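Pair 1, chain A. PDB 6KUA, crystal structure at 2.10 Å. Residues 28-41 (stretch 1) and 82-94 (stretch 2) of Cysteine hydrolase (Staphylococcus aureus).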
# COMPACT_ATOMS: atom_id res chain seq x y z
N GLY A 28 12.01 -11.45 26.85
CA GLY A 28 12.74 -10.71 25.83
C GLY A 28 14.24 -10.68 26.06
O GLY A 28 15.02 -10.59 25.11
N GLN A 29 14.67 -10.75 27.33
CA GLN A 29 16.08 -10.82 27.65
C GLN A 29 16.65 -12.20 27.33
O GLN A 29 17.84 -12.32 27.02
CB GLN A 29 16.31 -10.49 29.13
CG GLN A 29 15.74 -9.14 29.56
CD GLN A 29 15.76 -8.94 31.07
OE1 GLN A 29 16.50 -9.61 31.80
NE2 GLN A 29 14.94 -8.01 31.55
N ASN A 30 15.83 -13.24 27.38
CA ASN A 30 16.31 -14.60 27.12
C ASN A 30 16.56 -14.88 25.64
O ASN A 30 17.09 -15.94 25.33
CB ASN A 30 15.32 -15.63 27.67
CG ASN A 30 15.07 -15.46 29.15
OD1 ASN A 30 15.99 -15.56 29.96
ND2 ASN A 30 13.82 -15.24 29.51
N ILE A 31 16.19 -13.97 24.73
CA ILE A 31 16.45 -14.19 23.31
C ILE A 31 17.67 -13.41 22.82
O ILE A 31 18.06 -13.55 21.65
CB ILE A 31 15.20 -13.84 22.47
CG1 ILE A 31 15.00 -12.33 22.38
CG2 ILE A 31 13.96 -14.46 23.07
CD1 ILE A 31 13.74 -11.95 21.64
N GLU A 32 18.28 -12.60 23.69
CA GLU A 32 19.41 -11.75 23.33
C GLU A 32 20.54 -12.56 22.67
O GLU A 32 21.04 -12.19 21.60
CB GLU A 32 19.91 -11.03 24.59
CG GLU A 32 21.14 -10.14 24.43
CD GLU A 32 21.57 -9.52 25.76
OE1 GLU A 32 22.10 -8.38 25.76
OE2 GLU A 32 21.37 -10.16 26.81
N ASP A 33 20.93 -13.67 23.28
CA ASP A 33 22.03 -14.45 22.74
C ASP A 33 21.70 -14.99 21.35
O ASP A 33 22.57 -15.03 20.47
CB ASP A 33 22.39 -15.60 23.68
CG ASP A 33 23.35 -15.18 24.79
OD1 ASP A 33 23.61 -13.96 24.96
OD2 ASP A 33 23.83 -16.08 25.51
N PHE A 34 20.45 -15.41 21.13
CA PHE A 34 20.07 -15.96 19.84
C PHE A 34 20.05 -14.89 18.76
O PHE A 34 20.46 -15.13 17.62
CB PHE A 34 18.72 -16.65 19.94
CG PHE A 34 18.29 -17.35 18.68
CD1 PHE A 34 17.55 -16.68 17.71
CD2 PHE A 34 18.64 -18.67 18.46
CE1 PHE A 34 17.15 -17.32 16.55
CE2 PHE A 34 18.25 -19.32 17.30
CZ PHE A 34 17.50 -18.64 16.34
N ILE A 35 19.56 -13.70 19.09
CA ILE A 35 19.52 -12.61 18.11
C ILE A 35 20.93 -12.20 17.71
O ILE A 35 21.23 -12.02 16.52
CB ILE A 35 18.70 -11.44 18.68
CG1 ILE A 35 17.23 -11.84 18.83
CG2 ILE A 35 18.81 -10.23 17.79
CD1 ILE A 35 16.35 -10.69 19.28
N VAL A 36 21.83 -12.06 18.70
CA VAL A 36 23.23 -11.72 18.43
C VAL A 36 23.84 -12.71 17.46
O VAL A 36 24.55 -12.34 16.52
CB VAL A 36 24.02 -11.64 19.75
CG1 VAL A 36 25.51 -11.57 19.50
CG2 VAL A 36 23.56 -10.46 20.60
N SER A 37 23.55 -14.00 17.66
CA SER A 37 24.10 -14.99 16.75
C SER A 37 23.40 -14.99 15.39
O SER A 37 24.02 -15.41 14.40
CB SER A 37 24.05 -16.37 17.39
OG SER A 37 22.84 -17.04 17.09
N ARG A 38 22.15 -14.53 15.29
CA ARG A 38 21.56 -14.42 13.96
C ARG A 38 22.17 -13.27 13.19
O ARG A 38 22.41 -13.37 11.98
CB ARG A 38 20.03 -14.25 14.04
CG ARG A 38 19.28 -15.40 14.69
CD ARG A 38 19.71 -16.76 14.18
NE ARG A 38 19.43 -16.90 12.76
CZ ARG A 38 20.22 -17.52 11.89
NH1 ARG A 38 21.36 -18.07 12.29
NH2 ARG A 38 19.86 -17.58 10.61
N ILE A 39 22.44 -12.16 13.88
CA ILE A 39 23.07 -11.00 13.25
C ILE A 39 24.44 -11.39 12.71
O ILE A 39 24.80 -11.08 11.57
CB ILE A 39 23.15 -9.83 14.24
CG1 ILE A 39 21.74 -9.38 14.63
CG2 ILE A 39 23.92 -8.65 13.63
CD1 ILE A 39 21.72 -8.40 15.78
N ASN A 40 25.23 -12.10 13.53
CA ASN A 40 26.55 -12.52 13.08
C ASN A 40 26.46 -13.46 11.90
O ASN A 40 27.27 -13.39 10.97
CB ASN A 40 27.31 -13.18 14.23
CG ASN A 40 27.87 -12.16 15.20
OD1 ASN A 40 28.43 -11.15 14.79
ND2 ASN A 40 27.72 -12.41 16.49
N ASP A 41 25.46 -14.35 11.90
CA ASP A 41 25.28 -15.26 10.77
C ASP A 41 25.07 -14.48 9.47
O ASP A 41 25.78 -14.68 8.48
CB ASP A 41 24.09 -16.19 11.03
CG ASP A 41 24.01 -17.32 10.01
OD1 ASP A 41 24.68 -18.35 10.21
OD2 ASP A 41 23.26 -17.19 9.01
N LEU A 82 18.94 0.25 21.19
CA LEU A 82 18.90 -1.21 21.13
C LEU A 82 19.43 -1.80 22.44
O LEU A 82 20.30 -1.25 23.10
CB LEU A 82 19.72 -1.71 19.94
CG LEU A 82 19.13 -1.39 18.56
CD1 LEU A 82 20.16 -1.61 17.47
CD2 LEU A 82 17.90 -2.23 18.28
N TYR A 83 18.88 -2.95 22.80
CA TYR A 83 19.15 -3.54 24.10
C TYR A 83 20.44 -4.34 24.10
O TYR A 83 20.67 -5.16 23.21
CB TYR A 83 17.98 -4.43 24.52
CG TYR A 83 18.20 -5.09 25.85
CD1 TYR A 83 18.00 -4.39 27.03
CD2 TYR A 83 18.64 -6.40 25.94
CE1 TYR A 83 18.21 -4.97 28.26
CE2 TYR A 83 18.85 -7.00 27.16
CZ TYR A 83 18.64 -6.27 28.32
OH TYR A 83 18.84 -6.84 29.56
N GLY A 84 21.28 -4.11 25.11
CA GLY A 84 22.27 -5.08 25.55
C GLY A 84 23.31 -5.42 24.51
O GLY A 84 23.85 -4.54 23.83
N LYS A 85 23.62 -6.71 24.40
CA LYS A 85 24.60 -7.17 23.42
C LYS A 85 24.17 -6.88 21.99
O LYS A 85 25.03 -6.69 21.12
CB LYS A 85 24.87 -8.65 23.60
CG LYS A 85 25.46 -9.02 24.95
CD LYS A 85 25.58 -10.53 25.09
CE LYS A 85 25.69 -10.94 26.55
NZ LYS A 85 25.54 -12.41 26.72
N VAL A 86 22.87 -6.84 21.72
CA VAL A 86 22.42 -6.50 20.37
C VAL A 86 22.78 -5.05 20.06
O VAL A 86 23.32 -4.74 19.00
CB VAL A 86 20.91 -6.76 20.21
CG1 VAL A 86 20.40 -6.15 18.92
CG2 VAL A 86 20.62 -8.25 20.27
N GLY A 87 22.51 -4.15 21.00
CA GLY A 87 22.89 -2.76 20.82
C GLY A 87 24.39 -2.56 20.72
O GLY A 87 24.87 -1.72 19.95
N LYS A 88 25.16 -3.34 21.49
CA LYS A 88 26.62 -3.29 21.39
C LYS A 88 27.09 -3.70 20.01
O LYS A 88 27.90 -3.00 19.38
CB LYS A 88 27.25 -4.20 22.45
CG LYS A 88 27.08 -3.74 23.88
CD LYS A 88 28.21 -4.27 24.77
CE LYS A 88 28.21 -5.80 24.83
NZ LYS A 88 28.04 -6.34 26.22
N LEU A 89 26.61 -4.86 19.53
CA LEU A 89 26.99 -5.33 18.20
C LEU A 89 26.63 -4.30 17.14
O LEU A 89 27.41 -4.04 16.22
CB LEU A 89 26.33 -6.67 17.91
CG LEU A 89 26.60 -7.39 16.59
CD1 LEU A 89 28.09 -7.40 16.28
CD2 LEU A 89 26.05 -8.80 16.64
N TYR A 90 25.46 -3.67 17.28
CA TYR A 90 25.01 -2.72 16.27
C TYR A 90 25.97 -1.54 16.14
O TYR A 90 26.26 -1.09 15.03
CB TYR A 90 23.59 -2.22 16.59
CG TYR A 90 23.14 -1.07 15.71
CD1 TYR A 90 22.68 -1.29 14.41
CD2 TYR A 90 23.18 0.25 16.17
CE1 TYR A 90 22.27 -0.24 13.60
CE2 TYR A 90 22.77 1.30 15.37
CZ TYR A 90 22.32 1.05 14.09
OH TYR A 90 21.91 2.09 13.28
N GLU A 91 26.49 -1.05 17.27
CA GLU A 91 27.44 0.06 17.23
C GLU A 91 28.66 -0.26 16.37
O GLU A 91 29.20 0.63 15.70
CB GLU A 91 27.89 0.44 18.65
CG GLU A 91 26.77 0.88 19.59
CD GLU A 91 25.84 1.92 18.97
OE1 GLU A 91 24.61 1.85 19.23
OE2 GLU A 91 26.33 2.81 18.23
N THR A 92 29.10 -1.52 16.35
CA THR A 92 30.29 -1.88 15.58
C THR A 92 30.01 -2.22 14.12
O THR A 92 30.96 -2.40 13.36
CB THR A 92 31.01 -3.08 16.22
OG1 THR A 92 30.46 -4.30 15.70
CG2 THR A 92 30.87 -3.06 17.73
N ILE A 93 28.75 -2.34 13.70
CA ILE A 93 28.44 -2.67 12.31
C ILE A 93 27.54 -1.64 11.63
O ILE A 93 27.27 -1.78 10.44
CB ILE A 93 27.84 -4.09 12.17
CG1 ILE A 93 26.52 -4.22 12.95
CG2 ILE A 93 28.82 -5.15 12.63
CD1 ILE A 93 25.79 -5.52 12.64
N LYS A 94 27.11 -0.60 12.34
CA LYS A 94 26.05 0.26 11.82
C LYS A 94 26.45 1.04 10.56
O LYS A 94 25.56 1.46 9.81
CB LYS A 94 25.57 1.22 12.90
CG LYS A 94 26.68 1.92 13.65
CD LYS A 94 26.10 2.91 14.65
CE LYS A 94 26.93 4.17 14.72
NZ LYS A 94 26.53 5.01 15.88

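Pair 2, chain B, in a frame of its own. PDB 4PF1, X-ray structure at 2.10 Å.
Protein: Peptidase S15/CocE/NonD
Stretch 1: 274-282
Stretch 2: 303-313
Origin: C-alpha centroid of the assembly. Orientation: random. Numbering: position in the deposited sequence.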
# COMPACT_ATOMS: atom_id res chain seq x y z
N MET B 274 23.44 33.92 12.30
CA MET B 274 22.24 34.68 12.63
C MET B 274 22.04 34.88 14.13
O MET B 274 21.53 35.93 14.53
CB MET B 274 21.00 34.03 12.02
CG MET B 274 20.99 34.07 10.50
SD MET B 274 21.13 35.76 9.87
CE MET B 274 19.39 36.23 9.90
N ASP B 275 22.45 33.90 14.96
CA ASP B 275 22.36 34.01 16.42
C ASP B 275 23.32 35.09 16.93
O ASP B 275 22.94 35.91 17.77
CB ASP B 275 22.65 32.65 17.09
CG ASP B 275 24.04 32.10 16.82
OD1 ASP B 275 24.38 31.91 15.63
OD2 ASP B 275 24.77 31.85 17.80
N LYS B 276 24.55 35.13 16.38
CA LYS B 276 25.58 36.09 16.77
C LYS B 276 25.23 37.49 16.24
O LYS B 276 25.40 38.48 16.96
CB LYS B 276 26.96 35.63 16.27
CG LYS B 276 27.48 34.39 17.00
CD LYS B 276 28.69 33.77 16.32
CE LYS B 276 29.20 32.54 17.03
NZ LYS B 276 28.30 31.36 16.83
N MET B 277 24.68 37.56 15.00
CA MET B 277 24.26 38.81 14.36
C MET B 277 23.07 39.46 15.11
O MET B 277 23.16 40.63 15.49
CB MET B 277 23.90 38.56 12.88
CG MET B 277 23.71 39.83 12.06
SD MET B 277 22.02 40.49 12.13
CE MET B 277 21.21 39.44 10.94
N LEU B 278 21.97 38.70 15.34
CA LEU B 278 20.77 39.20 16.04
C LEU B 278 21.07 39.62 17.49
O LEU B 278 20.38 40.50 18.02
CB LEU B 278 19.64 38.16 16.03
CG LEU B 278 18.84 38.05 14.72
CD1 LEU B 278 18.23 36.68 14.58
CD2 LEU B 278 17.75 39.10 14.66
N ALA B 279 22.09 39.01 18.12
CA ALA B 279 22.51 39.34 19.49
C ALA B 279 23.11 40.74 19.56
O ALA B 279 22.99 41.40 20.59
CB ALA B 279 23.50 38.31 20.00
N GLN B 280 23.74 41.20 18.46
CA GLN B 280 24.37 42.52 18.35
C GLN B 280 23.38 43.62 17.90
O GLN B 280 23.77 44.78 17.75
CB GLN B 280 25.56 42.47 17.37
CG GLN B 280 26.75 41.65 17.87
CD GLN B 280 27.76 41.39 16.78
OE1 GLN B 280 27.44 40.87 15.70
NE2 GLN B 280 29.02 41.71 17.05
N HIS B 281 22.10 43.26 17.68
CA HIS B 281 21.07 44.20 17.24
C HIS B 281 19.93 44.30 18.27
O HIS B 281 19.70 43.34 19.01
CB HIS B 281 20.51 43.79 15.87
CG HIS B 281 21.43 44.12 14.74
ND1 HIS B 281 21.36 45.35 14.10
CD2 HIS B 281 22.42 43.39 14.19
CE1 HIS B 281 22.30 45.31 13.17
NE2 HIS B 281 22.97 44.16 13.19
N PRO B 282 19.20 45.44 18.35
CA PRO B 282 18.09 45.53 19.32
C PRO B 282 16.97 44.55 19.03
O PRO B 282 16.64 44.29 17.86
CB PRO B 282 17.61 46.98 19.18
CG PRO B 282 18.71 47.70 18.48
CD PRO B 282 19.33 46.69 17.58
N PRO B 303 16.97 26.35 18.61
CA PRO B 303 17.37 26.39 20.04
C PRO B 303 18.51 27.38 20.31
O PRO B 303 18.51 28.01 21.37
CB PRO B 303 17.78 24.95 20.34
CG PRO B 303 18.08 24.34 19.03
CD PRO B 303 17.22 25.02 18.02
N LYS B 304 19.46 27.54 19.35
CA LYS B 304 20.56 28.50 19.50
C LYS B 304 20.01 29.94 19.46
O LYS B 304 20.52 30.80 20.18
CB LYS B 304 21.63 28.29 18.41
CG LYS B 304 22.92 29.10 18.62
CD LYS B 304 23.92 28.40 19.54
CE LYS B 304 25.06 29.30 19.96
NZ LYS B 304 26.01 29.57 18.85
N LEU B 305 18.94 30.18 18.67
CA LEU B 305 18.27 31.49 18.59
C LEU B 305 17.68 31.87 19.93
O LEU B 305 17.93 32.97 20.42
CB LEU B 305 17.17 31.50 17.52
CG LEU B 305 17.58 31.84 16.10
CD1 LEU B 305 16.39 31.75 15.16
CD2 LEU B 305 18.22 33.23 16.01
N TYR B 306 16.90 30.94 20.56
CA TYR B 306 16.32 31.18 21.88
C TYR B 306 17.42 31.44 22.92
O TYR B 306 17.29 32.37 23.71
CB TYR B 306 15.41 30.02 22.33
CG TYR B 306 15.01 30.09 23.79
CD1 TYR B 306 14.03 30.98 24.23
CD2 TYR B 306 15.66 29.32 24.75
CE1 TYR B 306 13.68 31.07 25.57
CE2 TYR B 306 15.34 29.42 26.10
CZ TYR B 306 14.35 30.30 26.51
OH TYR B 306 14.02 30.39 27.84
N LYS B 307 18.50 30.63 22.90
CA LYS B 307 19.62 30.72 23.85
C LYS B 307 20.26 32.12 23.86
O LYS B 307 20.59 32.62 24.93
CB LYS B 307 20.68 29.65 23.55
CG LYS B 307 21.78 29.55 24.62
CD LYS B 307 22.74 28.37 24.39
CE LYS B 307 23.80 28.63 23.33
NZ LYS B 307 24.72 29.74 23.70
N VAL B 308 20.43 32.74 22.68
CA VAL B 308 21.08 34.05 22.57
C VAL B 308 20.08 35.22 22.75
O VAL B 308 20.49 36.29 23.20
CB VAL B 308 21.91 34.20 21.26
CG1 VAL B 308 22.92 33.07 21.11
CG2 VAL B 308 21.01 34.29 20.03
N LEU B 309 18.80 35.02 22.39
CA LEU B 309 17.80 36.10 22.44
C LEU B 309 17.00 36.13 23.76
O LEU B 309 16.44 37.18 24.09
CB LEU B 309 16.85 36.05 21.23
CG LEU B 309 17.50 36.24 19.84
CD1 LEU B 309 16.52 35.96 18.73
CD2 LEU B 309 18.09 37.65 19.68
N ALA B 310 16.96 35.01 24.51
CA ALA B 310 16.25 34.94 25.81
C ALA B 310 16.88 35.88 26.87
O ALA B 310 16.12 36.56 27.55
CB ALA B 310 16.21 33.52 26.33
N PRO B 311 18.24 35.98 27.03
CA PRO B 311 18.78 36.92 28.05
C PRO B 311 18.54 38.39 27.68
O PRO B 311 18.51 39.24 28.57
CB PRO B 311 20.27 36.58 28.09
CG PRO B 311 20.56 35.98 26.78
CD PRO B 311 19.33 35.26 26.34
N LYS B 312 18.36 38.69 26.38
CA LYS B 312 18.06 40.03 25.88
C LYS B 312 16.62 40.45 26.25
O LYS B 312 16.31 41.64 26.25
CB LYS B 312 18.25 40.10 24.35
CG LYS B 312 19.71 40.14 23.92
CD LYS B 312 19.86 40.13 22.40
CE LYS B 312 19.65 41.48 21.76
NZ LYS B 312 20.81 42.39 21.99
N ASP B 313 15.76 39.45 26.55
CA ASP B 313 14.37 39.64 26.97
C ASP B 313 14.16 38.92 28.34
O ASP B 313 13.67 37.79 28.37
CB ASP B 313 13.43 39.10 25.88
CG ASP B 313 11.95 39.26 26.16
OD1 ASP B 313 11.55 40.32 26.70
OD2 ASP B 313 11.18 38.34 25.81
O HOH W 1 26.20 29.90 15.67

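Two helices that run side by side in nearly the same direction must fill the groove between them, and the same backbone frame can be filled in more than one way. Pairs 1 and 2 illustrate this. In pair 1 the axes of the two helices approach to 8.9 Å, with 23° between their N-to-C directions; in pair 2 the values are 9.2 Å and 25°. Fourteen central residues superpose with an RMSD of 0.8 Å.

The common element is an apolar contact at the heart of the frame. Ile35(A) matches Leu278(B), and Val86(A) matches Leu309(B), with side-chain centres only 0.8 Å apart at both positions. In pair 1 the contact joins two beta-branched residues, CG2 of Ile35(A) lying 3.7 Å from CG2 of Val86(A). In pair 2 CB of Leu278(B) meets CD2 of Leu309(B) at 4.0 Å. Leu309(B) has a CA-to-CB bond that points sideways, but its end comes nearer to the other stretch.

Around this centre the solutions diverge. Pair 1 builds a continuous apolar seam. Val86(A) is a knob among Glu32(A), Ile35(A), Val36(A) and Ile39(A), and the seam continues as CG2 of Ile39(A) packs against CD2 of Leu89(A) at 3.7 Å and against CD1 of Ile93(A) at 3.8 Å. In pair 2 the position of Leu89(A) is taken by Lys312(B). The lysine reaches two backbone oxygens: its NZ donates to O of Ala279(B) at 2.8 Å and, weakly, to O of His281(B) at 3.3 Å. A polar clasp thus stands where pair 1 has a leucine. Further apolar packing comes instead from Leu305(B), whose CD2 lies 3.7 Å from CD1 of Leu278(B).

The acidic position is the most instructive. Glu32(A) and Asp275(B) both direct CA-to-CB toward the other stretch, yet use their carboxylates differently. The extended glutamate reaches the beginning of the opposing helix, where its OE1 accepts a hydrogen bond from N of Lys85(A) at 2.6 Å, with a nearly straight N-H...O angle of 166°. The close approach depends on Gly84(A): a CB there would lie 2.1 Å from OE1 of Glu32(A), and the positive phi of this residue also favours glycine. In pair 2 the matching residue is Lys307(B), within a helix already under way. The shorter Asp275(B) forms a salt bridge to a side chain, its OD2 lying 2.8 Å from NZ of Lys304(B), while a water donates to its OD1 at 2.7 Å.

Charge is redistributed at the neighbouring positions. Asp33(A) pairs with Lys85(A), OD1 to NZ at 3.0 Å, whereas these places in pair 2 hold Lys276(B) and Val308(B). The valine packs its CG2 3.7 Å from CB of Asp275(B). The general lesson is that in both pairs a similar helix geometry holds a small apolar centre, while its flanks are closed by aliphatic packing, salt bridges or backbone hydrogen bonds.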